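Local coordinates for periplasmic binding protein (Veillonella parvula, PDB 4MO9) that probably binds a solute, perhaps an iron-siderophore complex, in the periplasm and hands it to an ABC importer, at residues I22-D26 and A163-A167; G60-P64 and M89-A93; K126-E130 and Q143-I147; K199-L204 and G232-T237; I259-S265 and Q309-H315. One frame throughout, in Å; residues are numbered along the deposited sequence.

Contact 1 (I22-D26 and A163-A167); sequences IEITD and AIGKA
This is a strand-on-helix contact at the edge of the N-terminal lobe. Strand 22-25, one half of a two-stranded antiparallel hairpin with strand 31-34, lies along the C-terminal part of helix 154-168. The two run almost antiparallel, at 169°, and their axes approach to 8.2 Å. Residues 22-25 are extended; residues 163-167 are regular helix, with Ala167 N bonded to Ala163 O at 3.0 Å. The nearest CA pair is Asp26 and Ala163, 5.8 Å apart. Ile22 and Ile24 point toward the helix, both with chi1 m. Ile24 CG2 lies 3.8 Å from Ala163 CB, and Ile24 CD1 lies 3.8 Å from Ala167 CB. Ile22 CG2 rests 3.6 Å from Lys166 CG. Lys166 is fully extended, t at all four chi angles. It reaches across to the strand, where Lys166 NZ donates to Glu23 O at 2.8 Å. Ile145 of strand 143-147 packs against Ile24 and Ala167. The carboxylate of Asp26 turns away to Thr28, Arg30 and the backbone N of Tyr146. The two alanines leave room for Ile24 to sit close to the helix, while the lysine covers this apolar patch with its chain and spends its charge on a backbone carbonyl.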
# COMPACT_ATOMS: atom_id res chain seq x y z
N ILE A 22 -14.59 1.95 -25.91
CA ILE A 22 -13.74 1.04 -25.16
C ILE A 22 -14.54 0.28 -24.11
O ILE A 22 -15.19 0.89 -23.25
CB ILE A 22 -12.61 1.80 -24.45
CG1 ILE A 22 -11.85 2.67 -25.46
CG2 ILE A 22 -11.68 0.83 -23.73
CD1 ILE A 22 -10.89 3.66 -24.82
N GLU A 23 -14.49 -1.05 -24.17
CA GLU A 23 -15.23 -1.84 -23.19
C GLU A 23 -14.26 -2.37 -22.14
O GLU A 23 -13.32 -3.11 -22.45
CB GLU A 23 -15.97 -2.99 -23.88
CG GLU A 23 -17.13 -3.54 -23.06
CD GLU A 23 -17.91 -4.63 -23.78
OE1 GLU A 23 -17.43 -5.78 -23.83
OE2 GLU A 23 -19.02 -4.34 -24.28
N ILE A 24 -14.50 -1.98 -20.89
CA ILE A 24 -13.65 -2.35 -19.78
C ILE A 24 -14.41 -3.27 -18.83
O ILE A 24 -15.59 -3.04 -18.55
CB ILE A 24 -13.19 -1.09 -19.02
CG1 ILE A 24 -12.34 -0.22 -19.94
CG2 ILE A 24 -12.41 -1.46 -17.77
CD1 ILE A 24 -12.59 1.26 -19.77
N THR A 25 -13.74 -4.32 -18.36
CA THR A 25 -14.31 -5.17 -17.32
C THR A 25 -13.62 -4.82 -16.01
O THR A 25 -12.40 -4.97 -15.89
CB THR A 25 -14.08 -6.66 -17.65
OG1 THR A 25 -14.63 -6.93 -18.95
CG2 THR A 25 -14.78 -7.54 -16.63
N ASP A 26 -14.39 -4.37 -15.02
CA ASP A 26 -13.76 -3.98 -13.76
C ASP A 26 -13.56 -5.18 -12.83
O ASP A 26 -13.90 -6.32 -13.19
CB ASP A 26 -14.41 -2.73 -13.12
CG ASP A 26 -15.68 -3.01 -12.32
OD1 ASP A 26 -16.06 -4.19 -12.08
OD2 ASP A 26 -16.33 -2.02 -11.89
N ALA A 163 -7.70 -2.89 -16.00
CA ALA A 163 -8.85 -2.00 -16.17
C ALA A 163 -8.45 -0.51 -16.24
O ALA A 163 -8.98 0.24 -17.08
CB ALA A 163 -9.88 -2.23 -15.05
N ILE A 164 -7.53 -0.10 -15.38
CA ILE A 164 -7.06 1.28 -15.36
C ILE A 164 -6.30 1.58 -16.65
O ILE A 164 -6.51 2.64 -17.27
CB ILE A 164 -6.16 1.57 -14.14
CG1 ILE A 164 -6.94 1.35 -12.84
CG2 ILE A 164 -5.62 3.00 -14.20
CD1 ILE A 164 -6.10 1.49 -11.57
N GLY A 165 -5.45 0.66 -17.08
CA GLY A 165 -4.74 0.83 -18.33
C GLY A 165 -5.66 0.94 -19.54
O GLY A 165 -5.46 1.80 -20.41
N LYS A 166 -6.66 0.07 -19.61
CA LYS A 166 -7.54 0.08 -20.78
C LYS A 166 -8.37 1.37 -20.79
O LYS A 166 -8.62 1.95 -21.86
CB LYS A 166 -8.44 -1.16 -20.81
CG LYS A 166 -9.21 -1.32 -22.12
CD LYS A 166 -9.83 -2.70 -22.24
CE LYS A 166 -10.39 -2.92 -23.65
NZ LYS A 166 -11.07 -4.24 -23.73
N ALA A 167 -8.78 1.82 -19.61
CA ALA A 167 -9.53 3.07 -19.48
C ALA A 167 -8.73 4.26 -20.01
O ALA A 167 -9.28 5.20 -20.61
CB ALA A 167 -9.94 3.29 -18.04

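Contact 2 (G60-P64 and M89-A93); sequences GKDTP and MPELA
Met89, a selenomethionine (chi t, t, m), lays its side chain against Pro64 and the turn before it. Met89 SE sits 3.7 Å from Pro64 CG and 4.0 Å from Thr63 CB, and Met89 CE ends 3.6 Å from Gly60 O and 3.9 Å from Lys61 CA. The contact joins two helix-end turns of the N-terminal lobe: one links helix 52-59 to strand 67-69, the other follows helix 79-88. Gly60 leaves its helix with positive phi (57°), and a short 3-10 turn follows at 61-62. Met89 leaves its helix extended (-139°/72°), and 3-10 residues 90-93 follow. The closest CA pairs are Pro64 with Leu92, 6.1 Å, and Lys61 with Met89, 8.0 Å. Pro64 CG also approaches Leu92 CD2 at 4.4 Å and Glu91 OE1 at 3.9 Å. Thr63 OG1 donates to Gly60 O at 2.6 Å, and Thr63 N to the same oxygen at 3.1 Å. Phe358 also touches Met89 and Leu92. The two turns meet by apolar van der Waals contact, with polar bonds kept inside each.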
# COMPACT_ATOMS: atom_id res chain seq x y z
N GLY A 60 3.24 8.39 -16.76
CA GLY A 60 4.53 9.04 -16.59
C GLY A 60 4.39 10.55 -16.49
O GLY A 60 3.57 11.05 -15.70
N LYS A 61 5.16 11.28 -17.29
CA LYS A 61 5.17 12.73 -17.23
C LYS A 61 3.83 13.35 -17.64
O LYS A 61 3.56 14.50 -17.32
CB LYS A 61 6.28 13.30 -18.11
CG LYS A 61 7.68 13.11 -17.56
CD LYS A 61 8.71 13.58 -18.58
CE LYS A 61 10.06 13.88 -17.94
NZ LYS A 61 11.06 14.35 -18.94
N ASP A 62 3.02 12.57 -18.36
CA ASP A 62 1.71 13.04 -18.83
C ASP A 62 0.61 12.86 -17.80
O ASP A 62 -0.56 13.13 -18.08
CB ASP A 62 1.31 12.32 -20.12
CG ASP A 62 2.22 12.64 -21.29
OD1 ASP A 62 2.68 13.81 -21.39
OD2 ASP A 62 2.48 11.73 -22.11
N THR A 63 0.98 12.41 -16.60
CA THR A 63 0.01 12.17 -15.53
C THR A 63 -1.00 13.31 -15.29
O THR A 63 -2.20 13.06 -15.21
CB THR A 63 0.71 11.77 -14.20
OG1 THR A 63 1.36 10.51 -14.37
CG2 THR A 63 -0.31 11.65 -13.09
N PRO A 64 -0.52 14.57 -15.17
CA PRO A 64 -1.51 15.62 -14.88
C PRO A 64 -2.53 15.85 -16.01
O PRO A 64 -3.62 16.37 -15.74
CB PRO A 64 -0.64 16.88 -14.73
CG PRO A 64 0.74 16.36 -14.40
CD PRO A 64 0.85 15.10 -15.20
N MSE A 89 6.76 17.36 -9.97
CA MSE A 89 5.64 17.52 -10.89
C MSE A 89 4.68 18.57 -10.33
O MSE A 89 3.60 18.24 -9.85
CB MSE A 89 4.91 16.18 -11.07
CG MSE A 89 3.80 16.19 -12.08
SE MSE A 89 3.11 14.40 -12.35
CE MSE A 89 4.58 13.78 -13.50
N PRO A 90 5.08 19.86 -10.36
CA PRO A 90 4.32 20.92 -9.69
C PRO A 90 2.88 21.08 -10.19
O PRO A 90 2.05 21.63 -9.47
CB PRO A 90 5.13 22.19 -9.98
CG PRO A 90 6.04 21.83 -11.13
CD PRO A 90 6.32 20.36 -10.97
N GLU A 91 2.59 20.59 -11.39
CA GLU A 91 1.25 20.72 -11.94
C GLU A 91 0.22 19.95 -11.11
O GLU A 91 -0.98 20.20 -11.23
CB GLU A 91 1.21 20.23 -13.38
CG GLU A 91 2.02 21.08 -14.35
CD GLU A 91 2.11 20.43 -15.72
OE1 GLU A 91 2.80 19.40 -15.84
OE2 GLU A 91 1.47 20.95 -16.66
N LEU A 92 0.69 19.01 -10.30
CA LEU A 92 -0.21 18.22 -9.47
C LEU A 92 -0.95 19.10 -8.46
O LEU A 92 -2.12 18.84 -8.13
CB LEU A 92 0.55 17.12 -8.73
CG LEU A 92 1.05 15.91 -9.52
CD1 LEU A 92 1.80 14.95 -8.61
CD2 LEU A 92 -0.12 15.19 -10.21
N ALA A 93 -0.27 20.14 -7.99
CA ALA A 93 -0.83 21.03 -6.97
C ALA A 93 -1.75 22.09 -7.58
O ALA A 93 -2.35 22.89 -6.85
CB ALA A 93 0.29 21.69 -6.18

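Contact 3 (K126-E130 and Q143-I147); sequences KDQYE and QTIYI
Two tyrosine hydroxyls carry the polar part of this contact. Tyr146 OH donates a very short bond, 2.5 Å, to Glu130 OE2. Tyr129 OH donates to Thr144 OG1 at 2.6 Å. Glu130 OE1 also forms a salt bridge with Lys126 NZ, 3.6 Å, one helical turn back. Lys126 CD stands 3.6 Å from the Tyr146 ring centroid and 9° off the normal, a CH-pi contact, and Lys126 CE is 3.5 Å from Tyr146 CE2. At the Tyr129 ring edge, Tyr129 CD2 lies 3.6 Å from Tyr146 OH. Tyr129 has chi1 t and Tyr146 chi1 m, and both CA-to-CB bonds point across the gap. Helix 123-132 and strand 143-147 run at 164°, nearly antiparallel, with axes 11.2 Å apart. The nearest CA pairs are Lys126 with Tyr146, 7.5 Å, and Tyr129 with Thr144, 9.9 Å. Strand 118-122, the helical connection beginning with helix 123-132, and the neighbouring parallel strand 143-147 form a beta-alpha-beta crossover, and the contact packs its helix on its second strand. Ile119 and Ile121 of strand 118-122 also touch Tyr129. The large rings fill the wide helix-sheet gap, and each buried hydroxyl is satisfied by a partner across it.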
# COMPACT_ATOMS: atom_id res chain seq x y z
N LYS A 126 -16.49 0.88 -2.12
CA LYS A 126 -17.67 0.70 -2.97
C LYS A 126 -19.03 0.89 -2.27
O LYS A 126 -19.91 1.60 -2.79
CB LYS A 126 -17.62 -0.68 -3.65
CG LYS A 126 -18.88 -1.08 -4.47
CD LYS A 126 -18.56 -2.29 -5.36
CE LYS A 126 -19.79 -2.85 -6.09
NZ LYS A 126 -20.79 -3.45 -5.18
N ASP A 127 -19.21 0.27 -1.11
CA ASP A 127 -20.48 0.39 -0.40
C ASP A 127 -20.81 1.84 -0.09
O ASP A 127 -21.93 2.31 -0.37
CB ASP A 127 -20.48 -0.45 0.88
CG ASP A 127 -20.52 -1.94 0.61
OD1 ASP A 127 -21.06 -2.34 -0.45
OD2 ASP A 127 -20.01 -2.71 1.45
N GLN A 128 -19.85 2.56 0.46
CA GLN A 128 -20.04 3.97 0.78
C GLN A 128 -20.30 4.79 -0.49
O GLN A 128 -21.18 5.65 -0.52
CB GLN A 128 -18.83 4.53 1.52
CG GLN A 128 -19.08 5.87 2.16
CD GLN A 128 -19.97 5.75 3.38
OE1 GLN A 128 -20.75 6.66 3.69
NE2 GLN A 128 -19.86 4.63 4.08
N TYR A 129 -19.52 4.52 -1.54
CA TYR A 129 -19.66 5.24 -2.79
C TYR A 129 -21.08 5.05 -3.34
O TYR A 129 -21.76 6.02 -3.68
CB TYR A 129 -18.62 4.75 -3.80
CG TYR A 129 -18.77 5.31 -5.20
CD1 TYR A 129 -18.47 6.64 -5.48
CD2 TYR A 129 -19.20 4.50 -6.25
CE1 TYR A 129 -18.60 7.15 -6.78
CE2 TYR A 129 -19.32 5.00 -7.54
CZ TYR A 129 -19.02 6.32 -7.80
OH TYR A 129 -19.14 6.80 -9.08
N GLU A 130 -21.53 3.80 -3.40
CA GLU A 130 -22.84 3.50 -3.96
C GLU A 130 -23.95 4.12 -3.13
O GLU A 130 -25.00 4.49 -3.67
CB GLU A 130 -23.03 1.99 -4.14
CG GLU A 130 -21.96 1.37 -5.03
CD GLU A 130 -22.44 0.19 -5.85
OE1 GLU A 130 -23.10 -0.71 -5.29
OE2 GLU A 130 -22.14 0.16 -7.07
N GLN A 143 -18.59 7.65 -15.55
CA GLN A 143 -18.44 6.19 -15.43
C GLN A 143 -17.72 5.80 -14.15
O GLN A 143 -16.81 6.50 -13.70
CB GLN A 143 -17.72 5.62 -16.65
CG GLN A 143 -18.40 6.00 -17.97
CD GLN A 143 -19.87 5.63 -17.97
OE1 GLN A 143 -20.23 4.47 -17.78
NE2 GLN A 143 -20.73 6.63 -18.18
N THR A 144 -18.12 4.67 -13.57
CA THR A 144 -17.47 4.14 -12.37
C THR A 144 -16.70 2.87 -12.76
O THR A 144 -17.24 2.00 -13.47
CB THR A 144 -18.51 3.78 -11.30
OG1 THR A 144 -19.19 4.96 -10.85
CG2 THR A 144 -17.85 3.08 -10.12
N ILE A 145 -15.45 2.76 -12.31
CA ILE A 145 -14.66 1.55 -12.53
C ILE A 145 -14.12 1.06 -11.19
O ILE A 145 -13.31 1.75 -10.54
CB ILE A 145 -13.50 1.79 -13.53
CG1 ILE A 145 -14.08 2.13 -14.92
CG2 ILE A 145 -12.61 0.58 -13.64
CD1 ILE A 145 -12.99 2.30 -16.00
N TYR A 146 -14.55 -0.12 -10.74
CA TYR A 146 -14.07 -0.63 -9.44
C TYR A 146 -12.72 -1.32 -9.56
O TYR A 146 -12.49 -2.05 -10.53
CB TYR A 146 -15.10 -1.59 -8.81
CG TYR A 146 -16.38 -0.87 -8.42
CD1 TYR A 146 -16.35 0.20 -7.54
CD2 TYR A 146 -17.60 -1.27 -8.94
CE1 TYR A 146 -17.51 0.86 -7.18
CE2 TYR A 146 -18.77 -0.60 -8.60
CZ TYR A 146 -18.71 0.46 -7.71
OH TYR A 146 -19.86 1.12 -7.36
N ILE A 147 -11.84 -1.10 -8.59
CA ILE A 147 -10.53 -1.73 -8.57
C ILE A 147 -10.32 -2.29 -7.15
O ILE A 147 -11.07 -1.95 -6.23
CB ILE A 147 -9.41 -0.71 -8.89
CG1 ILE A 147 -9.36 0.38 -7.82
CG2 ILE A 147 -9.62 -0.08 -10.29
CD1 ILE A 147 -8.15 1.31 -7.94

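Contact 4 (K199-L204 and G232-T237); sequences KPTVYL and GADVIT
A beta-alpha-beta unit, strand 201-206, helix 224-230 and strand 234-235, brings these segments side by side as parallel strands at the edge of the C-terminal sheet. Thr201 pairs with Asp234 (CA-CA 4.5 Å) and Val202 with Val235 (5.1 Å). Three backbone bonds hold the register: Asp234 N to Pro200 O, 2.9 Å; Val202 N to Asp234 O, 2.9 Å; and Ile236 N to Val202 O, 3.1 Å. Gly232, with phi 92°, is the C-prime residue of the Schellman motif ending the helix, and Gly232 O lies 3.5 Å from Lys199 CB. On the sheet face of Val202 and Val235, Val202 CG1 meets Ala233 CB at 3.6 Å and Val235 CG2 at 4.3 Å, and Phe334 packs on Val202 and Ala233. On the face of Thr201 and Asp234, Thr201 CB lies 3.6 Å from Ile236 CG2. Ile236 CD1 also reaches Tyr203 CB at 3.7 Å. Thr237 OG1 is hydrogen-bonded to Phe218 O. A water donates to Val202 O (3.0 Å) and Thr237 OG1 (2.7 Å) and accepts from Leu204 N (2.9 Å).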
# COMPACT_ATOMS: atom_id res chain seq x y z
N LYS A 199 7.17 -22.88 10.25
CA LYS A 199 6.93 -21.47 10.00
C LYS A 199 7.46 -20.66 11.17
O LYS A 199 7.27 -21.03 12.34
CB LYS A 199 5.44 -21.21 9.81
CG LYS A 199 4.82 -22.04 8.68
CD LYS A 199 3.35 -21.70 8.45
CE LYS A 199 2.79 -22.48 7.26
NZ LYS A 199 3.60 -22.31 6.02
N PRO A 200 8.16 -19.55 10.88
CA PRO A 200 8.58 -18.69 11.99
C PRO A 200 7.38 -17.95 12.55
O PRO A 200 6.50 -17.53 11.78
CB PRO A 200 9.57 -17.71 11.34
CG PRO A 200 9.26 -17.74 9.90
CD PRO A 200 8.74 -19.13 9.59
N THR A 201 7.34 -17.82 13.87
CA THR A 201 6.31 -17.04 14.54
C THR A 201 6.69 -15.57 14.43
O THR A 201 7.87 -15.22 14.54
CB THR A 201 6.16 -17.44 16.02
OG1 THR A 201 7.45 -17.42 16.66
CG2 THR A 201 5.55 -18.83 16.15
N VAL A 202 5.70 -14.72 14.18
CA VAL A 202 5.98 -13.30 14.01
C VAL A 202 5.00 -12.41 14.77
O VAL A 202 3.78 -12.66 14.77
CB VAL A 202 6.01 -12.92 12.49
CG1 VAL A 202 4.70 -13.29 11.81
CG2 VAL A 202 6.32 -11.45 12.30
N TYR A 203 5.52 -11.38 15.44
CA TYR A 203 4.68 -10.35 16.02
C TYR A 203 4.73 -9.11 15.12
O TYR A 203 5.81 -8.62 14.79
CB TYR A 203 5.10 -9.99 17.45
CG TYR A 203 4.43 -8.74 17.96
CD1 TYR A 203 3.05 -8.62 17.96
CD2 TYR A 203 5.18 -7.65 18.40
CE1 TYR A 203 2.42 -7.46 18.39
CE2 TYR A 203 4.57 -6.49 18.84
CZ TYR A 203 3.18 -6.40 18.83
OH TYR A 203 2.55 -5.25 19.26
N LEU A 204 3.55 -8.63 14.71
CA LEU A 204 3.45 -7.52 13.76
C LEU A 204 2.84 -6.31 14.45
O LEU A 204 1.84 -6.45 15.16
CB LEU A 204 2.55 -7.91 12.58
CG LEU A 204 2.90 -9.14 11.75
CD1 LEU A 204 1.73 -9.50 10.81
CD2 LEU A 204 4.15 -8.90 10.93
N GLY A 232 4.16 -17.20 4.46
CA GLY A 232 4.62 -18.39 5.15
C GLY A 232 4.98 -18.21 6.62
O GLY A 232 5.75 -19.00 7.17
N ALA A 233 4.41 -17.19 7.27
CA ALA A 233 4.66 -16.99 8.70
C ALA A 233 3.49 -17.43 9.58
O ALA A 233 2.34 -17.51 9.12
CB ALA A 233 5.01 -15.54 8.98
N ASP A 234 3.80 -17.72 10.84
CA ASP A 234 2.77 -17.97 11.85
C ASP A 234 2.54 -16.69 12.65
O ASP A 234 3.34 -16.33 13.52
CB ASP A 234 3.22 -19.10 12.79
CG ASP A 234 2.13 -19.53 13.75
OD1 ASP A 234 1.07 -18.88 13.79
OD2 ASP A 234 2.34 -20.52 14.49
N VAL A 235 1.45 -15.98 12.35
CA VAL A 235 1.13 -14.72 13.02
C VAL A 235 0.65 -14.95 14.46
O VAL A 235 -0.46 -15.44 14.68
CB VAL A 235 0.07 -13.93 12.22
CG1 VAL A 235 -0.24 -12.61 12.90
CG2 VAL A 235 0.55 -13.69 10.79
N ILE A 236 1.48 -14.59 15.45
CA ILE A 236 1.17 -14.96 16.85
C ILE A 236 -0.16 -14.38 17.36
O ILE A 236 -0.75 -14.90 18.31
CB ILE A 236 2.31 -14.59 17.85
CG1 ILE A 236 2.40 -13.07 18.07
CG2 ILE A 236 3.66 -15.19 17.40
CD1 ILE A 236 3.30 -12.67 19.26
N THR A 237 -0.62 -13.31 16.72
CA THR A 237 -1.84 -12.63 17.13
C THR A 237 -3.08 -13.09 16.36
O THR A 237 -4.18 -12.59 16.60
CB THR A 237 -1.71 -11.09 16.97
OG1 THR A 237 -1.10 -10.80 15.70
CG2 THR A 237 -0.87 -10.49 18.09
O HOH W 1 1.53 -10.66 15.19

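Contact 5 (I259-S265 and Q309-H315); sequences IIMIMGS and QVYSAHH
Segments 259-265 and 309-315 run side by side as neighbouring parallel strands, 31° apart with axes 4.5 Å from each other at the closest point. Ile260 pairs with Val310 (CA-CA 4.8 Å) and Met261 with Tyr311 (4.5 Å). Ile260 N donates to Gln309 O (3.0 Å), Tyr311 N to Ile260 O (2.9 Å) and Ile262 N to Tyr311 O (2.9 Å). The backbone pairing then lapses. Ala313 N is too far from Ile262 O to bond, and Ser312 OG, with chi1 t, donates to Ile262 O instead at 2.6 Å. Pairing resumes with Gly264 N to Ala313 O (3.1 Å) and His315 N to Gly264 O (2.8 Å). Met261 SE and Met263 SE, both of selenomethionines, lie 4.2 and 4.3 Å from Ala313 CB. Tyr311 OH donates to Gln309 OE1 at 2.9 Å. At the far end Ser265 CA sits over the His314 ring, 4.2 Å from its centroid. His315 ND1 is hydrogen-bonded to Trp224 NE1, and the His315 side chain is about 9 Å from the bound trimethylamine oxide. Helices 282-295 and 324-334 cover opposite faces of these strands. This is the inner part of an alpha/beta sandwich, as in the C-terminal lobe of a TroA-like binding protein.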
# COMPACT_ATOMS: atom_id res chain seq x y z
N ILE A 259 10.30 -13.65 15.28
CA ILE A 259 10.53 -12.44 14.50
C ILE A 259 9.58 -11.33 14.97
O ILE A 259 8.44 -11.60 15.35
CB ILE A 259 10.33 -12.74 12.98
CG1 ILE A 259 11.40 -13.72 12.49
CG2 ILE A 259 10.34 -11.46 12.13
CD1 ILE A 259 11.13 -14.30 11.10
N ILE A 260 10.06 -10.09 14.99
CA ILE A 260 9.23 -8.92 15.28
C ILE A 260 9.37 -7.98 14.09
O ILE A 260 10.48 -7.77 13.59
CB ILE A 260 9.70 -8.18 16.56
CG1 ILE A 260 9.38 -8.98 17.83
CG2 ILE A 260 9.05 -6.79 16.66
CD1 ILE A 260 10.01 -8.39 19.13
N MSE A 261 8.26 -7.44 13.60
CA MSE A 261 8.33 -6.43 12.55
C MSE A 261 7.46 -5.24 12.94
O MSE A 261 6.26 -5.40 13.20
CB MSE A 261 7.88 -7.01 11.21
CG MSE A 261 8.26 -6.13 10.02
SE MSE A 261 7.66 -6.86 8.31
CE MSE A 261 8.45 -8.64 8.56
N ILE A 262 8.09 -4.06 13.04
CA ILE A 262 7.40 -2.83 13.40
C ILE A 262 7.22 -1.95 12.16
O ILE A 262 8.21 -1.55 11.56
CB ILE A 262 8.21 -2.01 14.44
CG1 ILE A 262 8.61 -2.87 15.64
CG2 ILE A 262 7.42 -0.77 14.87
CD1 ILE A 262 7.44 -3.35 16.48
N MSE A 263 5.98 -1.64 11.79
CA MSE A 263 5.76 -0.89 10.55
C MSE A 263 6.06 0.61 10.73
O MSE A 263 5.69 1.21 11.75
CB MSE A 263 4.34 -1.12 10.01
CG MSE A 263 3.94 -2.60 9.93
SE MSE A 263 5.25 -3.75 9.03
CE MSE A 263 4.53 -5.43 9.69
N GLY A 264 6.76 1.19 9.76
CA GLY A 264 7.10 2.60 9.80
C GLY A 264 6.42 3.40 8.71
O GLY A 264 5.94 2.85 7.72
N SER A 265 6.35 4.72 8.91
CA SER A 265 5.73 5.60 7.93
C SER A 265 6.06 7.03 8.28
O SER A 265 6.94 7.29 9.11
CB SER A 265 4.22 5.42 7.90
OG SER A 265 3.66 5.99 6.72
N GLN A 309 16.31 -10.35 15.20
CA GLN A 309 15.24 -10.67 14.25
C GLN A 309 14.15 -9.62 14.35
O GLN A 309 12.95 -9.95 14.37
CB GLN A 309 14.69 -12.08 14.50
CG GLN A 309 15.71 -13.18 14.24
CD GLN A 309 16.08 -13.28 12.77
OE1 GLN A 309 15.25 -13.06 11.89
NE2 GLN A 309 17.33 -13.63 12.50
N VAL A 310 14.58 -8.36 14.40
CA VAL A 310 13.68 -7.20 14.43
C VAL A 310 13.79 -6.43 13.12
O VAL A 310 14.89 -5.99 12.74
CB VAL A 310 14.00 -6.27 15.61
CG1 VAL A 310 13.06 -5.07 15.61
CG2 VAL A 310 13.89 -7.02 16.92
N TYR A 311 12.65 -6.27 12.45
CA TYR A 311 12.58 -5.70 11.11
C TYR A 311 11.56 -4.58 11.05
O TYR A 311 10.81 -4.36 12.00
CB TYR A 311 12.17 -6.78 10.11
CG TYR A 311 13.13 -7.94 10.04
CD1 TYR A 311 13.06 -8.97 10.97
CD2 TYR A 311 14.11 -7.98 9.07
CE1 TYR A 311 13.96 -10.03 10.93
CE2 TYR A 311 15.01 -9.04 9.02
CZ TYR A 311 14.93 -10.06 9.95
OH TYR A 311 15.81 -11.10 9.89
N SER A 312 11.51 -3.88 9.92
CA SER A 312 10.52 -2.83 9.71
C SER A 312 10.27 -2.66 8.21
O SER A 312 11.22 -2.68 7.43
CB SER A 312 11.02 -1.51 10.31
OG SER A 312 10.08 -0.46 10.07
N ALA A 313 9.01 -2.55 7.82
CA ALA A 313 8.64 -2.27 6.44
C ALA A 313 7.67 -1.09 6.44
O ALA A 313 7.00 -0.85 7.45
CB ALA A 313 8.00 -3.48 5.79
N HIS A 314 7.60 -0.36 5.34
CA HIS A 314 6.77 0.85 5.26
C HIS A 314 5.28 0.49 5.18
O HIS A 314 4.85 -0.25 4.28
CB HIS A 314 7.18 1.69 4.03
CG HIS A 314 6.63 3.08 4.04
ND1 HIS A 314 5.28 3.34 3.89
CD2 HIS A 314 7.23 4.28 4.18
CE1 HIS A 314 5.08 4.65 3.94
NE2 HIS A 314 6.25 5.24 4.11
N HIS A 315 4.50 1.06 6.10
CA HIS A 315 3.06 0.80 6.26
C HIS A 315 2.23 1.13 5.02
O HIS A 315 1.13 0.59 4.83
CB HIS A 315 2.54 1.59 7.47
CG HIS A 315 1.20 1.16 7.98
ND1 HIS A 315 0.82 -0.16 8.07
CD2 HIS A 315 0.17 1.88 8.47
CE1 HIS A 315 -0.40 -0.24 8.58
NE2 HIS A 315 -0.82 0.99 8.83

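Along the chain, contacts 2 and 3 come in series inside the loop closed by contact 1, and contacts 4 and 5 follow in series. Contacts 1 and 3 belong to the N-terminal lobe, about 14 Å apart between centres, and meet directly through the Asp26 to Tyr146 bond. Contact 2 lies in the same lobe, about 22 Å from contact 1 between centres. Contacts 4 and 5, about 13 Å apart between centres, share the C-terminal sheet, where Tyr203 N lies 2.9 Å from Ile259 O. The centres of contacts 1 and 4 are about 38 Å apart, on opposite sides of the chain's centre. This two-lobed plan fits a TroA-like binding protein, whose solute site typically lies between the lobes.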